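Long-range contacts in glycoside hydrolase family 31 (Trueperella pyogenes, PDB 5I0F), which degrades cycloalternan, a cyclic glucose tetrasaccharide, by way of a covalent glycosyl-enzyme intermediate: residues A[336-341]-A[391-396]; A[341-346]-A[364-369]; A[424-429]-A[469-474]. One frame throughout, in Å; residues are numbered along the deposited sequence.

Contact 1 of 3, residues A[336-341]-A[391-396]; sequences EGFTIF and LQKTDD. With CA (calcium ion), chain I.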
loop_
_atom_site.group_PDB
_atom_site.type_symbol
_atom_site.label_atom_id
_atom_site.label_comp_id
_atom_site.label_asym_id
_atom_site.label_seq_id
_atom_site.Cartn_x
_atom_site.Cartn_y
_atom_site.Cartn_z
ATOM N N GLU A 336 8.684 3.659 21.651
ATOM C CA GLU A 336 7.691 2.967 22.458
ATOM C C GLU A 336 6.284 3.476 22.159
ATOM O O GLU A 336 5.403 2.677 21.900
ATOM C CB GLU A 336 8.020 3.142 23.921
ATOM C CG GLU A 336 9.344 2.472 24.294
ATOM C CD GLU A 336 9.530 2.266 25.784
ATOM O OE1 GLU A 336 8.611 2.575 26.580
ATOM O OE2 GLU A 336 10.608 1.768 26.165
ATOM N N GLY A 337 6.088 4.802 22.208
ATOM C CA GLY A 337 4.786 5.435 21.989
ATOM C C GLY A 337 4.649 6.306 20.744
ATOM O O GLY A 337 3.537 6.736 20.417
ATOM N N PHE A 338 5.762 6.586 20.062
ATOM C CA PHE A 338 5.780 7.428 18.843
ATOM C C PHE A 338 5.064 8.765 19.000
ATOM O O PHE A 338 4.421 9.271 18.088
ATOM C CB PHE A 338 5.333 6.609 17.635
ATOM C CG PHE A 338 6.153 5.375 17.475
ATOM C CD1 PHE A 338 7.390 5.441 16.851
ATOM C CD2 PHE A 338 5.756 4.165 18.076
ATOM C CE1 PHE A 338 8.216 4.333 16.783
ATOM C CE2 PHE A 338 6.584 3.036 17.996
ATOM C CZ PHE A 338 7.811 3.119 17.350
ATOM N N THR A 339 5.230 9.339 20.196
ATOM C CA THR A 339 4.616 10.591 20.577
ATOM C C THR A 339 5.616 11.621 21.150
ATOM O O THR A 339 5.381 12.822 21.071
ATOM C CB THR A 339 3.503 10.271 21.614
ATOM O OG1 THR A 339 2.573 9.356 21.002
ATOM C CG2 THR A 339 2.779 11.455 21.980
ATOM N N ILE A 340 6.722 11.133 21.699
ATOM C CA ILE A 340 7.703 11.915 22.455
ATOM C C ILE A 340 9.091 11.676 21.863
ATOM O O ILE A 340 9.452 10.535 21.627
ATOM C CB ILE A 340 7.695 11.456 23.922
ATOM C CG1 ILE A 340 6.272 11.656 24.506
ATOM C CG2 ILE A 340 8.778 12.167 24.730
ATOM C CD1 ILE A 340 6.062 11.090 25.873
ATOM N N PHE A 341 9.859 12.753 21.662
ATOM C CA PHE A 341 11.232 12.659 21.162
ATOM C C PHE A 341 12.144 11.832 22.096
ATOM O O PHE A 341 12.023 11.908 23.332
ATOM C CB PHE A 341 11.840 14.059 20.951
ATOM C CG PHE A 341 11.550 14.676 19.599
ATOM C CD1 PHE A 341 10.384 15.398 19.374
ATOM C CD2 PHE A 341 12.450 14.540 18.546
ATOM C CE1 PHE A 341 10.120 15.971 18.149
ATOM C CE2 PHE A 341 12.191 15.113 17.311
ATOM C CZ PHE A 341 11.021 15.833 17.110
ATOM N N LEU A 391 -0.581 1.986 15.224
ATOM C CA LEU A 391 -0.463 0.868 16.154
ATOM C C LEU A 391 0.069 1.379 17.494
ATOM O O LEU A 391 0.799 2.367 17.550
ATOM C CB LEU A 391 0.469 -0.226 15.637
ATOM C CG LEU A 391 -0.018 -1.012 14.398
ATOM C CD1 LEU A 391 1.085 -1.898 13.842
ATOM C CD2 LEU A 391 -1.250 -1.849 14.732
ATOM N N GLN A 392 -0.289 0.681 18.567
ATOM C CA GLN A 392 0.162 1.039 19.904
ATOM C C GLN A 392 0.793 -0.220 20.464
ATOM O O GLN A 392 0.070 -1.193 20.760
ATOM C CB GLN A 392 -1.010 1.479 20.770
ATOM C CG GLN A 392 -0.614 1.890 22.186
ATOM C CD GLN A 392 0.002 3.279 22.268
ATOM O OE1 GLN A 392 -0.573 4.252 21.785
ATOM N NE2 GLN A 392 1.148 3.381 22.916
ATOM N N LYS A 393 2.116 -0.216 20.583
ATOM C CA LYS A 393 2.829 -1.384 21.098
ATOM C C LYS A 393 2.313 -1.771 22.483
ATOM O O LYS A 393 1.898 -0.918 23.258
ATOM C CB LYS A 393 4.326 -1.138 21.198
ATOM C CG LYS A 393 5.084 -1.011 19.888
ATOM C CD LYS A 393 6.541 -0.667 20.175
ATOM C CE LYS A 393 7.432 -0.890 18.957
ATOM N NZ LYS A 393 8.879 -0.678 19.239
ATOM N N THR A 394 2.374 -3.064 22.777
ATOM C CA THR A 394 2.056 -3.597 24.088
ATOM C C THR A 394 3.145 -4.574 24.591
ATOM O O THR A 394 2.826 -5.511 25.300
ATOM C CB THR A 394 0.712 -4.356 24.052
ATOM O OG1 THR A 394 0.813 -5.438 23.121
ATOM C CG2 THR A 394 -0.420 -3.443 23.625
ATOM N N ASP A 395 4.411 -4.357 24.252
ATOM C CA ASP A 395 5.505 -5.224 24.770
ATOM C C ASP A 395 5.478 -5.173 26.308
ATOM O O ASP A 395 5.222 -4.119 26.908
ATOM C CB ASP A 395 6.926 -4.789 24.332
ATOM C CG ASP A 395 7.068 -4.457 22.826
ATOM O OD1 ASP A 395 6.063 -4.330 22.089
ATOM O OD2 ASP A 395 8.238 -4.297 22.389
ATOM N N ASP A 396 5.753 -6.305 26.943
ATOM C CA ASP A 396 5.955 -6.345 28.403
ATOM C C ASP A 396 7.116 -5.456 28.942
ATOM O O ASP A 396 7.116 -5.113 30.135
ATOM C CB ASP A 396 6.125 -7.799 28.885
ATOM C CG ASP A 396 7.214 -8.559 28.130
ATOM O OD1 ASP A 396 8.016 -7.940 27.397
ATOM O OD2 ASP A 396 7.277 -9.799 28.259
HETATM CA CA CA I . 9.953 -9.774 27.297
HETATM O O HOH W 1 3.484 2.111 19.887
HETATM O O HOH W 2 3.203 1.575 23.475
HETATM O O HOH W 3 0.898 6.002 20.307
HETATM O O HOH W 4 2.348 4.455 18.478
HETATM O O HOH W 5 11.201 -7.877 26.710
#
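Lys-393 and Phe-338 make the apolar part of this contact. The lysine and phenylalanine side chains cross at about a right angle, the former extended beyond CG, with Lys-393 CE 4.1 Å from Phe-338 CE2, at the ring edge and near the ring plane. Nearer the lysine backbone, Lys-393 CD passes 3.9 Å from Glu-336 O. The ammonium itself is held by Glu-335 O, next to 336-341.

No direct hydrogen bond joins the segments; water carries the polar part. Water 1 donates to Glu-336 O and accepts from Lys-393 N, both at 2.8 Å. Water 2 accepts from Gln-392 NE2 at 2.8 Å, and it also lies within bonding distance of Glu-336 O. Gln-392 NE2 is also bonded to Gln-405 OE1 of helix 400-412, so two partners grip this nitrogen.

Calcium binding lies at the far end of 391-396: Asp-396 OD1 and OD2 grip the calcium ion in bidentate fashion at 2.7 and 2.8 Å.

Phe-338 also touches a bound glucose. Through the water bridges and the Lys-393/Phe-338 contact, the arrangement joins the loops following strands 326-329 and 383-388, neighbours in the parallel eight-stranded barrel, as in the substrate-binding rim of a TIM-barrel glycosidase.

Contact 2 of 3, residues A[341-346]-A[364-369]; sequences FRDARY and DGAWPD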
loop_
_atom_site.group_PDB
_atom_site.type_symbol
_atom_site.label_atom_id
_atom_site.label_comp_id
_atom_site.label_asym_id
_atom_site.label_seq_id
_atom_site.Cartn_x
_atom_site.Cartn_y
_atom_site.Cartn_z
ATOM N N PHE A 341 9.859 12.753 21.662
ATOM C CA PHE A 341 11.232 12.659 21.162
ATOM C C PHE A 341 12.144 11.832 22.096
ATOM O O PHE A 341 12.023 11.908 23.332
ATOM C CB PHE A 341 11.840 14.059 20.951
ATOM C CG PHE A 341 11.550 14.676 19.599
ATOM C CD1 PHE A 341 10.384 15.398 19.374
ATOM C CD2 PHE A 341 12.450 14.540 18.546
ATOM C CE1 PHE A 341 10.120 15.971 18.149
ATOM C CE2 PHE A 341 12.191 15.113 17.311
ATOM C CZ PHE A 341 11.021 15.833 17.110
ATOM N N ARG A 342 13.045 11.040 21.517
ATOM C CA ARG A 342 13.927 10.191 22.318
ATOM C C ARG A 342 14.730 11.032 23.330
ATOM O O ARG A 342 15.213 12.127 22.988
ATOM C CB ARG A 342 14.884 9.368 21.463
ATOM C CG ARG A 342 15.603 8.282 22.243
ATOM C CD ARG A 342 16.169 7.221 21.321
ATOM N NE ARG A 342 17.136 7.736 20.332
ATOM C CZ ARG A 342 18.476 7.695 20.428
ATOM N NH1 ARG A 342 19.220 8.173 19.429
ATOM N NH2 ARG A 342 19.099 7.208 21.500
ATOM N N ASP A 343 14.834 10.499 24.553
ATOM C CA ASP A 343 15.526 11.129 25.716
ATOM C C ASP A 343 14.836 12.324 26.370
ATOM O O ASP A 343 15.353 12.852 27.362
ATOM C CB ASP A 343 17.000 11.493 25.400
ATOM C CG ASP A 343 17.852 10.277 25.044
ATOM O OD1 ASP A 343 17.568 9.165 25.546
ATOM O OD2 ASP A 343 18.805 10.451 24.247
ATOM N N ALA A 344 13.686 12.768 25.867
ATOM C CA ALA A 344 12.969 13.870 26.508
ATOM C C ALA A 344 12.538 13.446 27.899
ATOM O O ALA A 344 12.232 12.278 28.117
ATOM C CB ALA A 344 11.750 14.292 25.676
ATOM N N ARG A 345 12.559 14.387 28.829
ATOM C CA ARG A 345 12.122 14.162 30.210
ATOM C C ARG A 345 10.822 14.913 30.488
ATOM O O ARG A 345 10.591 15.999 29.963
ATOM C CB ARG A 345 13.216 14.586 31.196
ATOM C CG ARG A 345 14.525 13.824 30.990
ATOM C CD ARG A 345 15.553 14.078 32.059
ATOM N NE ARG A 345 15.143 13.496 33.336
ATOM C CZ ARG A 345 15.653 13.808 34.532
ATOM N NH1 ARG A 345 15.182 13.200 35.620
ATOM N NH2 ARG A 345 16.616 14.722 34.670
ATOM N N TYR A 346 9.999 14.337 31.353
ATOM C CA TYR A 346 8.650 14.840 31.601
ATOM C C TYR A 346 8.060 14.153 32.836
ATOM O O TYR A 346 8.513 13.084 33.249
ATOM C CB TYR A 346 7.742 14.556 30.385
ATOM C CG TYR A 346 7.820 13.111 29.941
ATOM C CD1 TYR A 346 8.779 12.694 29.008
ATOM C CD2 TYR A 346 6.972 12.145 30.480
ATOM C CE1 TYR A 346 8.884 11.360 28.622
ATOM C CE2 TYR A 346 7.062 10.812 30.097
ATOM C CZ TYR A 346 8.019 10.423 29.166
ATOM O OH TYR A 346 8.120 9.122 28.786
ATOM N N ASP A 364 22.859 16.485 26.660
ATOM C CA ASP A 364 23.575 15.306 26.150
ATOM C C ASP A 364 22.692 14.198 25.517
ATOM O O ASP A 364 23.195 13.129 25.175
ATOM C CB ASP A 364 24.508 14.715 27.236
ATOM C CG ASP A 364 23.757 14.175 28.455
ATOM O OD1 ASP A 364 22.548 14.462 28.625
ATOM O OD2 ASP A 364 24.398 13.473 29.272
ATOM N N GLY A 365 21.390 14.453 25.351
ATOM C CA GLY A 365 20.473 13.488 24.754
ATOM C C GLY A 365 20.467 13.526 23.237
ATOM O O GLY A 365 21.166 14.321 22.615
ATOM N N ALA A 366 19.675 12.650 22.635
ATOM C CA ALA A 366 19.658 12.513 21.190
ATOM C C ALA A 366 19.072 13.751 20.509
ATOM O O ALA A 366 19.495 14.084 19.393
ATOM C CB ALA A 366 18.880 11.273 20.789
ATOM N N TRP A 367 18.120 14.416 21.178
ATOM C CA TRP A 367 17.455 15.623 20.657
ATOM C C TRP A 367 17.479 16.748 21.723
ATOM O O TRP A 367 16.516 16.924 22.453
ATOM C CB TRP A 367 16.000 15.304 20.221
ATOM C CG TRP A 367 15.937 14.115 19.292
ATOM C CD1 TRP A 367 15.778 12.826 19.654
ATOM C CD2 TRP A 367 16.075 14.126 17.874
ATOM N NE1 TRP A 367 15.813 12.019 18.553
ATOM C CE2 TRP A 367 15.979 12.794 17.439
ATOM C CE3 TRP A 367 16.255 15.136 16.916
ATOM C CZ2 TRP A 367 16.096 12.431 16.100
ATOM C CZ3 TRP A 367 16.332 14.777 15.580
ATOM C CH2 TRP A 367 16.270 13.437 15.183
ATOM N N PRO A 368 18.592 17.514 21.801
ATOM C CA PRO A 368 18.701 18.543 22.836
ATOM C C PRO A 368 17.778 19.737 22.651
ATOM O O PRO A 368 17.502 20.420 23.622
ATOM C CB PRO A 368 20.190 18.962 22.782
ATOM C CG PRO A 368 20.640 18.554 21.440
ATOM C CD PRO A 368 19.868 17.332 21.082
ATOM N N ASP A 369 17.291 19.986 21.440
ATOM C CA ASP A 369 16.362 21.110 21.213
ATOM C C ASP A 369 15.607 20.880 19.896
ATOM O O ASP A 369 15.919 21.487 18.872
ATOM C CB ASP A 369 17.187 22.418 21.212
ATOM C CG ASP A 369 16.336 23.683 21.229
ATOM O OD1 ASP A 369 15.098 23.634 21.094
ATOM O OD2 ASP A 369 16.947 24.765 21.335
HETATM O O HOH W 6 15.943 9.071 18.157
HETATM O O HOH W 7 16.341 14.557 23.864
#
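Phe-341 turns its edge to one face of the Trp-367 indole, a T-shaped (edge-to-face) pair. Phe-341 CD2 stands 3.6 Å from Trp-367 CG, displaced from the middle of the indole toward its rim. The phenyl and five-membered rings have their centroids 5.1 Å apart and their planes at 66°. At the indole edge, in its plane, lie Arg-342 O and water 6; the carbonyl oxygen approaches Trp-367 CD1 to 3.5 Å. The guanidinium of Arg-342 is the third flat group. Ala-366 CB sits over one of its faces, 3.4 Å from Arg-342 NH1, while water 6 lies at its edge, in plane. That water accepts from both Arg-342 NE and Trp-367 NE1, tying the two edges together. The bend of the arginine chain at chi3 (59°) sets NE back toward this water, and NH1 is bonded to Asn-305 O.

Residues 341-344 form a type II beta turn, closed by Ala-344 N donating to Phe-341 O. Both segments belong to the long loop between strand 326-329 and helix 370-379 of the TIM barrel, so the contact folds this excursion back on itself just before the helix, where Asp-369 is the N-cap and its OD1 accepts from Gly-372 N.

From the turn, Asp-343 reaches across: OD2 accepts from Ala-366 N at 2.9 Å, with an N-H...O angle of 150°, through its anti lone pair. Water 7 donates to Arg-342 O and Trp-367 O, a second bridge between the backbones.

Contact 3 of 3, residues A[424-429]-A[469-474]; sequences YKNRGW and GEHAWG. With GLC (alpha-D-glucopyranose), chain B.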
loop_
_atom_site.group_PDB
_atom_site.type_symbol
_atom_site.label_atom_id
_atom_site.label_comp_id
_atom_site.label_asym_id
_atom_site.label_seq_id
_atom_site.Cartn_x
_atom_site.Cartn_y
_atom_site.Cartn_z
ATOM N N TYR A 424 -8.493 -5.766 19.378
ATOM C CA TYR A 424 -7.764 -6.459 18.321
ATOM C C TYR A 424 -6.278 -6.412 18.650
ATOM O O TYR A 424 -5.748 -5.346 18.975
ATOM C CB TYR A 424 -8.036 -5.825 16.937
ATOM C CG TYR A 424 -7.171 -6.398 15.799
ATOM C CD1 TYR A 424 -7.338 -7.711 15.357
ATOM C CD2 TYR A 424 -6.178 -5.612 15.176
ATOM C CE1 TYR A 424 -6.561 -8.238 14.313
ATOM C CE2 TYR A 424 -5.388 -6.124 14.144
ATOM C CZ TYR A 424 -5.578 -7.433 13.716
ATOM O OH TYR A 424 -4.789 -7.940 12.714
ATOM N N LYS A 425 -5.619 -7.564 18.596
ATOM C CA LYS A 425 -4.158 -7.641 18.721
ATOM C C LYS A 425 -3.570 -7.971 17.360
ATOM O O LYS A 425 -3.952 -8.978 16.749
ATOM C CB LYS A 425 -3.743 -8.709 19.721
ATOM C CG LYS A 425 -4.323 -8.527 21.109
ATOM C CD LYS A 425 -3.751 -7.294 21.780
ATOM C CE LYS A 425 -4.293 -7.117 23.199
ATOM N NZ LYS A 425 -4.214 -8.334 24.043
ATOM N N ASN A 426 -2.652 -7.128 16.875
ATOM C CA ASN A 426 -2.175 -7.252 15.499
ATOM C C ASN A 426 -1.680 -8.660 15.171
ATOM O O ASN A 426 -0.838 -9.190 15.883
ATOM C CB ASN A 426 -1.088 -6.208 15.205
ATOM C CG ASN A 426 -0.545 -6.303 13.803
ATOM O OD1 ASN A 426 -1.234 -6.744 12.879
ATOM N ND2 ASN A 426 0.701 -5.874 13.627
ATOM N N ARG A 427 -2.240 -9.248 14.102
ATOM C CA ARG A 427 -1.906 -10.604 13.659
ATOM C C ARG A 427 -0.705 -10.685 12.727
ATOM O O ARG A 427 -0.245 -11.775 12.418
ATOM C CB ARG A 427 -3.115 -11.252 12.982
ATOM C CG ARG A 427 -4.286 -11.452 13.950
ATOM C CD ARG A 427 -5.497 -12.021 13.234
ATOM N NE ARG A 427 -6.724 -11.931 14.038
ATOM C CZ ARG A 427 -7.927 -12.336 13.635
ATOM N NH1 ARG A 427 -8.096 -12.911 12.445
ATOM N NH2 ARG A 427 -8.973 -12.191 14.445
ATOM N N GLY A 428 -0.233 -9.530 12.273
ATOM C CA GLY A 428 0.864 -9.439 11.355
ATOM C C GLY A 428 2.201 -9.675 12.020
ATOM O O GLY A 428 2.314 -9.861 13.236
ATOM N N TRP A 429 3.223 -9.625 11.178
ATOM C CA TRP A 429 4.592 -9.921 11.578
ATOM C C TRP A 429 5.289 -8.662 12.124
ATOM O O TRP A 429 6.122 -8.764 13.008
ATOM C CB TRP A 429 5.380 -10.516 10.384
ATOM C CG TRP A 429 5.358 -9.661 9.136
ATOM C CD1 TRP A 429 6.222 -8.651 8.821
ATOM C CD2 TRP A 429 4.406 -9.731 8.052
ATOM N NE1 TRP A 429 5.868 -8.081 7.599
ATOM C CE2 TRP A 429 4.770 -8.731 7.104
ATOM C CE3 TRP A 429 3.290 -10.542 7.786
ATOM C CZ2 TRP A 429 4.050 -8.509 5.915
ATOM C CZ3 TRP A 429 2.576 -10.333 6.578
ATOM C CH2 TRP A 429 2.963 -9.317 5.668
ATOM N N GLY A 469 -0.783 0.798 8.083
ATOM C CA GLY A 469 -2.232 0.856 7.864
ATOM C C GLY A 469 -2.864 -0.421 7.312
ATOM O O GLY A 469 -4.098 -0.475 7.160
ATOM N N GLU A 470 -2.040 -1.443 7.052
ATOM C CA GLU A 470 -2.490 -2.720 6.443
ATOM C C GLU A 470 -2.718 -3.813 7.486
ATOM O O GLU A 470 -2.918 -4.951 7.121
ATOM C CB GLU A 470 -1.461 -3.250 5.443
ATOM C CG GLU A 470 -0.834 -2.196 4.528
ATOM C CD GLU A 470 0.426 -1.519 5.075
ATOM O OE1 GLU A 470 0.861 -1.789 6.233
ATOM O OE2 GLU A 470 1.013 -0.695 4.325
ATOM N N HIS A 471 -2.776 -3.467 8.768
ATOM C CA HIS A 471 -2.583 -4.449 9.842
ATOM C C HIS A 471 -3.840 -5.228 10.248
ATOM O O HIS A 471 -3.739 -6.259 10.933
ATOM C CB HIS A 471 -2.028 -3.738 11.084
ATOM C CG HIS A 471 -1.001 -2.694 10.762
ATOM N ND1 HIS A 471 0.265 -3.014 10.317
ATOM C CD2 HIS A 471 -1.068 -1.345 10.778
ATOM C CE1 HIS A 471 0.936 -1.907 10.081
ATOM N NE2 HIS A 471 0.154 -0.880 10.359
ATOM N N ALA A 472 -5.016 -4.750 9.850
ATOM C CA ALA A 472 -6.288 -5.352 10.321
ATOM C C ALA A 472 -6.623 -6.558 9.474
ATOM O O ALA A 472 -6.906 -6.401 8.282
ATOM C CB ALA A 472 -7.423 -4.348 10.239
ATOM N N TRP A 473 -6.591 -7.748 10.083
ATOM C CA TRP A 473 -7.050 -8.972 9.447
ATOM C C TRP A 473 -8.163 -9.562 10.307
ATOM O O TRP A 473 -7.994 -9.732 11.509
ATOM C CB TRP A 473 -5.938 -10.006 9.343
ATOM C CG TRP A 473 -4.723 -9.664 8.522
ATOM C CD1 TRP A 473 -4.593 -8.688 7.560
ATOM C CD2 TRP A 473 -3.472 -10.333 8.577
ATOM N NE1 TRP A 473 -3.315 -8.704 7.042
ATOM C CE2 TRP A 473 -2.611 -9.709 7.652
ATOM C CE3 TRP A 473 -2.988 -11.401 9.329
ATOM C CZ2 TRP A 473 -1.295 -10.137 7.455
ATOM C CZ3 TRP A 473 -1.678 -11.825 9.135
ATOM C CH2 TRP A 473 -0.844 -11.179 8.213
ATOM N N GLY A 474 -9.285 -9.908 9.686
ATOM C CA GLY A 474 -10.408 -10.525 10.390
ATOM C C GLY A 474 -11.690 -9.963 9.831
ATOM O O GLY A 474 -11.958 -8.765 9.969
HETATM C C1 GLC B . 10.869 -3.800 7.424
HETATM C C2 GLC B . 10.611 -2.576 6.541
HETATM C C3 GLC B . 9.299 -1.903 6.925
HETATM C C4 GLC B . 8.165 -2.911 6.822
HETATM C C5 GLC B . 8.495 -4.073 7.763
HETATM C C6 GLC B . 7.424 -5.151 7.780
HETATM O O2 GLC B . 11.710 -1.667 6.655
HETATM O O3 GLC B . 9.059 -0.792 6.047
HETATM O O4 GLC B . 6.909 -2.287 7.158
HETATM O O5 GLC B . 9.746 -4.685 7.395
HETATM O O6 GLC B . 7.405 -5.909 6.560
HETATM O O HOH W 8 1.678 -5.342 10.775
#
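The backbones of 424-429 and 471-474 run 123° apart, coming nearest where the CA atoms of Gly-428 and His-471 are 6.3 Å apart. Tyr-424 bridges the gap: its OH donates to His-471 O at 2.7 Å, in the carbonyl plane with a C=O...O angle of 149°. The same hydroxyl accepts from Arg-427 N, so the hydroxyl ties 424-427 together as well as reaching 469-474.

Asn-426 OD1 accepts from Gly-428 N, an Asx turn with the donor above the carbonyl plane. Asn-426 ND2 is bonded to Phe-431 O and to water 8, which lies 2.8 Å from His-471 ND1.

Trp-473 has the largest buried share of the contact. Its CE3 lies 3.7 Å from Arg-427 CB, and Gly-428 N sits over one face of the indole. At the indole's edge, in its plane, Trp-429 CZ3 comes 3.9 Å from Trp-473 CH2; the two tryptophan side chains cross at about a right angle. Over one face of the Arg-427 guanidinium lies Trp-473 O. Arg-427 NH1 is bonded to Ile-9 O and salt-bridged to Glu-10, from the N-terminal part of the chain, and NH2 is salt-bridged to Glu-418.

At its other end the Trp-429 indole donates from NE1 to O6 of the bound glucose, at 2.9 Å and 171°, with O6 in the ring plane. Trp-473 is thus a second-shell residue behind a sugar-binding tryptophan, in the glycan pocket at the mouth of the family 31 TIM barrel.

Contacts 1 and 2 share Phe-341, and contact 2 is nested within the stretch of chain that contact 1 closes; their centres are 16 Å apart, and Ile-340 CD1 touches Tyr-346 CZ at 3.9 Å. Contact 3 follows contact 1 in series, also with centres 16 Å apart, and Leu-391 CD1 joins them by packing 3.7 Å from His-471 NE2. Contacts 2 and 3 do not meet, their nearest atoms being about 20 Å apart, so contact 1 lies between them as the intermediary. Contacts 1 and 3 each supply an aromatic residue to a glycan pocket, Phe-338 and Trp-429, whereas in contact 2 the side chain of Arg-342 is about 9 Å from a bound glucose.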